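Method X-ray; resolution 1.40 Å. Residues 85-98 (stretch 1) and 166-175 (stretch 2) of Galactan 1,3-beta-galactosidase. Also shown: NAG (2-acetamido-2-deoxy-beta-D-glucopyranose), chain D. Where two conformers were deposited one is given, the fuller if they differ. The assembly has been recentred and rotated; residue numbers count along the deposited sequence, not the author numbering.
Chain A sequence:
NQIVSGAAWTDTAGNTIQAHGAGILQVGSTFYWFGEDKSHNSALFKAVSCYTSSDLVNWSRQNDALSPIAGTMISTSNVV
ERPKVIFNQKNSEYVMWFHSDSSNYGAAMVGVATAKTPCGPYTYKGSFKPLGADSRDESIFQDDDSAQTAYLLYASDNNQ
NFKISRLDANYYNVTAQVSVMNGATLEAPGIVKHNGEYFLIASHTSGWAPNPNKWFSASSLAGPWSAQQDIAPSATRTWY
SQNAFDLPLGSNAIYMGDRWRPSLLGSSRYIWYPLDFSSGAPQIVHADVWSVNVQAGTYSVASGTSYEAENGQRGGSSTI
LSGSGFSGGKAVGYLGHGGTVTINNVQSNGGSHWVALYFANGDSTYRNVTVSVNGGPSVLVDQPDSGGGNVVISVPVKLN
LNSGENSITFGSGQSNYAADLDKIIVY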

# COMPACT_ATOMS: atom_id res chain seq x y z
N VAL A 85 0.45 4.01 16.05
CA VAL A 85 -0.09 4.56 17.29
C VAL A 85 -0.93 3.51 17.99
O VAL A 85 -1.79 2.87 17.37
CB VAL A 85 -0.93 5.83 17.04
CG1 VAL A 85 -1.46 6.38 18.38
CG2 VAL A 85 -0.13 6.90 16.32
N ILE A 86 -0.68 3.32 19.29
CA ILE A 86 -1.50 2.46 20.13
C ILE A 86 -1.90 3.22 21.39
O ILE A 86 -1.20 4.14 21.84
CB ILE A 86 -0.81 1.12 20.48
CG1 ILE A 86 0.54 1.35 21.16
CG2 ILE A 86 -0.65 0.25 19.23
CD1 ILE A 86 1.19 0.06 21.62
N PHE A 87 -3.02 2.82 21.98
CA PHE A 87 -3.53 3.46 23.19
C PHE A 87 -3.09 2.69 24.42
O PHE A 87 -3.29 1.47 24.50
CB PHE A 87 -5.06 3.55 23.15
CG PHE A 87 -5.66 4.21 24.36
CD1 PHE A 87 -5.48 5.57 24.59
CD2 PHE A 87 -6.41 3.48 25.27
CE1 PHE A 87 -6.05 6.19 25.71
CE2 PHE A 87 -6.98 4.08 26.38
CZ PHE A 87 -6.80 5.43 26.60
N ASN A 88 -2.51 3.40 25.37
CA ASN A 88 -2.09 2.83 26.64
C ASN A 88 -3.19 3.07 27.68
O ASN A 88 -3.43 4.22 28.09
CB ASN A 88 -0.78 3.46 27.09
CG ASN A 88 -0.20 2.77 28.30
OD1 ASN A 88 -0.71 2.93 29.41
ND2 ASN A 88 0.84 1.98 28.10
N GLN A 89 -3.87 2.00 28.07
CA GLN A 89 -4.98 2.10 29.02
C GLN A 89 -4.51 2.51 30.41
O GLN A 89 -5.18 3.29 31.09
CB GLN A 89 -5.73 0.77 29.09
CG GLN A 89 -6.53 0.49 27.82
CD GLN A 89 -7.48 -0.69 27.95
OE1 GLN A 89 -8.12 -1.10 26.98
NE2 GLN A 89 -7.59 -1.25 29.15
N LYS A 90 -3.37 1.98 30.86
CA LYS A 90 -2.87 2.31 32.19
C LYS A 90 -2.69 3.81 32.37
O LYS A 90 -3.02 4.37 33.42
CB LYS A 90 -1.55 1.57 32.45
CG LYS A 90 -0.89 1.92 33.79
CD LYS A 90 0.39 1.12 34.01
CE LYS A 90 1.58 1.73 33.28
NZ LYS A 90 2.05 3.02 33.86
N ASN A 91 -2.18 4.50 31.34
CA ASN A 91 -1.86 5.91 31.42
C ASN A 91 -2.88 6.79 30.71
O ASN A 91 -2.75 8.02 30.75
CB ASN A 91 -0.47 6.17 30.82
CG ASN A 91 0.62 5.41 31.54
OD1 ASN A 91 0.50 5.11 32.73
ND2 ASN A 91 1.69 5.10 30.82
N SER A 92 -3.89 6.20 30.06
CA SER A 92 -4.84 6.92 29.22
C SER A 92 -4.12 7.82 28.21
O SER A 92 -4.42 9.01 28.08
CB SER A 92 -5.85 7.71 30.06
OG SER A 92 -6.49 6.85 30.99
N GLU A 93 -3.17 7.23 27.50
CA GLU A 93 -2.27 7.99 26.64
C GLU A 93 -2.11 7.27 25.32
O GLU A 93 -1.97 6.04 25.28
CB GLU A 93 -0.90 8.09 27.31
CG GLU A 93 0.07 9.00 26.61
CD GLU A 93 1.32 9.23 27.42
OE1 GLU A 93 2.05 8.24 27.69
OE2 GLU A 93 1.57 10.40 27.81
N TYR A 94 -2.12 8.04 24.23
CA TYR A 94 -1.79 7.53 22.91
C TYR A 94 -0.29 7.65 22.70
O TYR A 94 0.30 8.69 22.99
CB TYR A 94 -2.55 8.30 21.83
CG TYR A 94 -4.04 8.11 21.96
CD1 TYR A 94 -4.69 7.07 21.32
CD2 TYR A 94 -4.79 8.96 22.77
CE1 TYR A 94 -6.04 6.87 21.47
CE2 TYR A 94 -6.13 8.77 22.92
CZ TYR A 94 -6.76 7.73 22.27
OH TYR A 94 -8.11 7.57 22.44
N VAL A 95 0.32 6.57 22.22
CA VAL A 95 1.77 6.52 22.06
C VAL A 95 2.06 6.21 20.60
O VAL A 95 1.62 5.17 20.08
CB VAL A 95 2.42 5.49 23.00
CG1 VAL A 95 3.92 5.61 22.91
CG2 VAL A 95 1.94 5.71 24.44
N MET A 96 2.79 7.11 19.95
CA MET A 96 3.23 6.96 18.57
C MET A 96 4.68 6.51 18.54
O MET A 96 5.53 7.10 19.22
CB MET A 96 3.09 8.29 17.83
CG MET A 96 3.54 8.23 16.37
SD MET A 96 3.58 9.87 15.62
CE MET A 96 1.85 10.34 15.67
N TRP A 97 4.97 5.48 17.75
CA TRP A 97 6.34 5.10 17.42
C TRP A 97 6.57 5.31 15.93
O TRP A 97 5.64 5.25 15.12
CB TRP A 97 6.62 3.63 17.77
CG TRP A 97 6.72 3.36 19.24
CD1 TRP A 97 5.77 3.62 20.18
CD2 TRP A 97 7.83 2.78 19.93
NE1 TRP A 97 6.22 3.25 21.42
CE2 TRP A 97 7.48 2.72 21.30
CE3 TRP A 97 9.10 2.32 19.54
CZ2 TRP A 97 8.36 2.22 22.27
CZ3 TRP A 97 9.96 1.82 20.50
CH2 TRP A 97 9.59 1.77 21.86
N PHE A 98 7.83 5.57 15.57
CA PHE A 98 8.16 5.74 14.16
C PHE A 98 9.63 5.42 13.95
O PHE A 98 10.43 5.42 14.89
CB PHE A 98 7.81 7.14 13.64
CG PHE A 98 8.39 8.28 14.46
CD1 PHE A 98 7.68 8.82 15.52
CD2 PHE A 98 9.62 8.82 14.14
CE1 PHE A 98 8.19 9.89 16.26
CE2 PHE A 98 10.14 9.89 14.87
CZ PHE A 98 9.43 10.41 15.93
N ARG A 166 9.52 -6.86 23.20
CA ARG A 166 8.40 -6.39 24.01
C ARG A 166 8.66 -4.99 24.56
O ARG A 166 9.78 -4.66 24.97
CB ARG A 166 8.18 -7.38 25.16
CG ARG A 166 6.99 -7.07 26.04
CD ARG A 166 6.58 -8.27 26.90
NE ARG A 166 7.72 -8.89 27.57
CZ ARG A 166 8.16 -8.57 28.78
NH1 ARG A 166 9.22 -9.20 29.27
NH2 ARG A 166 7.56 -7.63 29.50
N LEU A 167 7.62 -4.16 24.56
CA LEU A 167 7.67 -2.83 25.15
C LEU A 167 7.31 -2.89 26.62
O LEU A 167 6.58 -3.78 27.06
CB LEU A 167 6.67 -1.90 24.47
CG LEU A 167 6.78 -1.76 22.95
CD1 LEU A 167 5.85 -0.68 22.45
CD2 LEU A 167 8.22 -1.50 22.54
N ASP A 168 7.82 -1.91 27.38
CA ASP A 168 7.47 -1.77 28.78
C ASP A 168 6.00 -1.36 28.92
O ASP A 168 5.29 -1.11 27.94
CB ASP A 168 8.44 -0.82 29.50
CG ASP A 168 8.35 0.63 29.02
OD1 ASP A 168 7.29 1.08 28.52
OD2 ASP A 168 9.35 1.36 29.19
N ALA A 169 5.54 -1.27 30.17
CA ALA A 169 4.12 -1.04 30.42
C ALA A 169 3.67 0.37 30.07
O ALA A 169 2.46 0.60 30.02
CB ALA A 169 3.79 -1.36 31.89
N ASN A 170 4.59 1.31 29.86
CA ASN A 170 4.24 2.64 29.38
C ASN A 170 4.25 2.72 27.86
O ASN A 170 3.83 3.75 27.31
CB ASN A 170 5.22 3.68 29.91
CG ASN A 170 5.14 3.83 31.41
OD1 ASN A 170 4.06 3.82 31.99
ND2 ASN A 170 6.30 3.96 32.05
N TYR A 171 4.72 1.68 27.18
CA TYR A 171 4.98 1.73 25.74
C TYR A 171 6.05 2.77 25.38
O TYR A 171 6.04 3.34 24.29
CB TYR A 171 3.71 1.97 24.90
CG TYR A 171 2.53 1.05 25.12
CD1 TYR A 171 2.67 -0.24 25.63
CD2 TYR A 171 1.25 1.46 24.74
CE1 TYR A 171 1.56 -1.08 25.79
CE2 TYR A 171 0.14 0.63 24.89
CZ TYR A 171 0.29 -0.64 25.41
OH TYR A 171 -0.80 -1.47 25.54
N TYR A 172 6.98 3.05 26.30
CA TYR A 172 7.98 4.09 26.07
C TYR A 172 9.33 3.53 25.65
O TYR A 172 10.16 4.29 25.12
CB TYR A 172 8.23 4.91 27.35
CG TYR A 172 7.11 5.83 27.78
CD1 TYR A 172 5.98 6.04 26.99
CD2 TYR A 172 7.20 6.49 29.00
CE1 TYR A 172 4.96 6.90 27.41
CE2 TYR A 172 6.19 7.34 29.43
CZ TYR A 172 5.08 7.54 28.64
OH TYR A 172 4.09 8.40 29.09
N ASN A 173 9.57 2.25 25.87
CA ASN A 173 10.90 1.69 25.70
C ASN A 173 10.78 0.19 25.49
O ASN A 173 9.78 -0.43 25.87
CB ASN A 173 11.77 2.04 26.92
CG ASN A 173 13.21 1.60 26.76
OD1 ASN A 173 13.74 1.54 25.65
ND2 ASN A 173 13.85 1.30 27.89
N VAL A 174 11.81 -0.40 24.89
CA VAL A 174 11.87 -1.84 24.66
C VAL A 174 12.54 -2.49 25.87
O VAL A 174 13.62 -2.06 26.28
CB VAL A 174 12.65 -2.13 23.37
CG1 VAL A 174 12.89 -3.61 23.24
CG2 VAL A 174 11.93 -1.56 22.16
N THR A 175 11.90 -3.52 26.43
CA THR A 175 12.37 -4.18 27.65
C THR A 175 13.09 -5.50 27.41
O THR A 175 14.11 -5.77 28.06
CB THR A 175 11.20 -4.38 28.64
OG1 THR A 175 11.70 -4.95 29.86
CG2 THR A 175 10.13 -5.28 28.08
C1 NAG D . 15.22 0.86 27.93
C2 NAG D . 16.10 1.74 28.80
C3 NAG D . 17.51 1.25 28.86
C4 NAG D . 17.58 -0.21 29.23
C5 NAG D . 16.71 -1.03 28.27
C6 NAG D . 16.79 -2.49 28.58
C7 NAG D . 16.41 3.56 26.94
C8 NAG D . 16.28 5.04 26.56
N2 NAG D . 16.03 3.15 28.30
O3 NAG D . 18.24 2.02 29.85
O4 NAG D . 18.94 -0.66 29.16
O5 NAG D . 15.31 -0.58 28.36
O6 NAG D . 15.92 -2.80 29.64
O7 NAG D . 16.82 2.78 26.14
O HOH W 1 -3.03 -0.60 27.16
O HOH W 2 1.74 5.47 27.98

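Y171 lies at the centre of this contact, and more of its surface is covered by the opposing stretch than that of any other residue. Its ring is occupied on both faces. I86 CD1 sits 3.6 Å from the centroid of the Y171 ring, 23° off the normal, a CH-pi arrangement. Over the opposite face lies N88 ND2, 3.4 Å from Y171 CD2. V95 extends the apolar packing, its CG1 4.2 Å from Y171 CB and its CG2 4.4 Å from Y172 CE1. On strand 93-98 the CA-to-CB bonds of V95 and W97 point toward the second stretch and those of the alternating Y94 and M96 point away; on the paired strand 85-88, I86 also points toward it.

W97 combines apolar and polar roles. Its CH2 approaches L167 CD2 at 3.6 Å and V174 CG2 at 4.1 Å, while NE1 donates to Y171 O at 2.9 Å with an angle of 140°. That carbonyl lies near the indole plane, where the in-plane N-H can reach it, although 140° marks a bent bond.

The turn from D168 to Y171 is type I, closed by Y171 N to D168 O at 2.9 Å; D168 OD1 also accepts from Y172 N at 3.0 Å (162°). The turn presents A169 O to N88 ND2, a 2.9 Å hydrogen bond at 164°. N88 also braces its own loop, its OD1 accepting from N91 N at 2.9 Å.

Farther out, N170 OD1 accepts twice, from N91 ND2 at 2.9 Å (173°) and from K90 NZ at 2.9 Å. K90 NZ also reaches N91 OD1 at 2.8 Å, linking all three side chains. Although the CA-to-CB bond of Y172 points away, Y172 OH returns to donate to E93 OE1 across a very short 2.5 Å. Water 2 joins the two stretches here, donating to E93 OE1 and N170 O, each at 2.8 Å, and accepting from N91 ND2 at 2.9 Å.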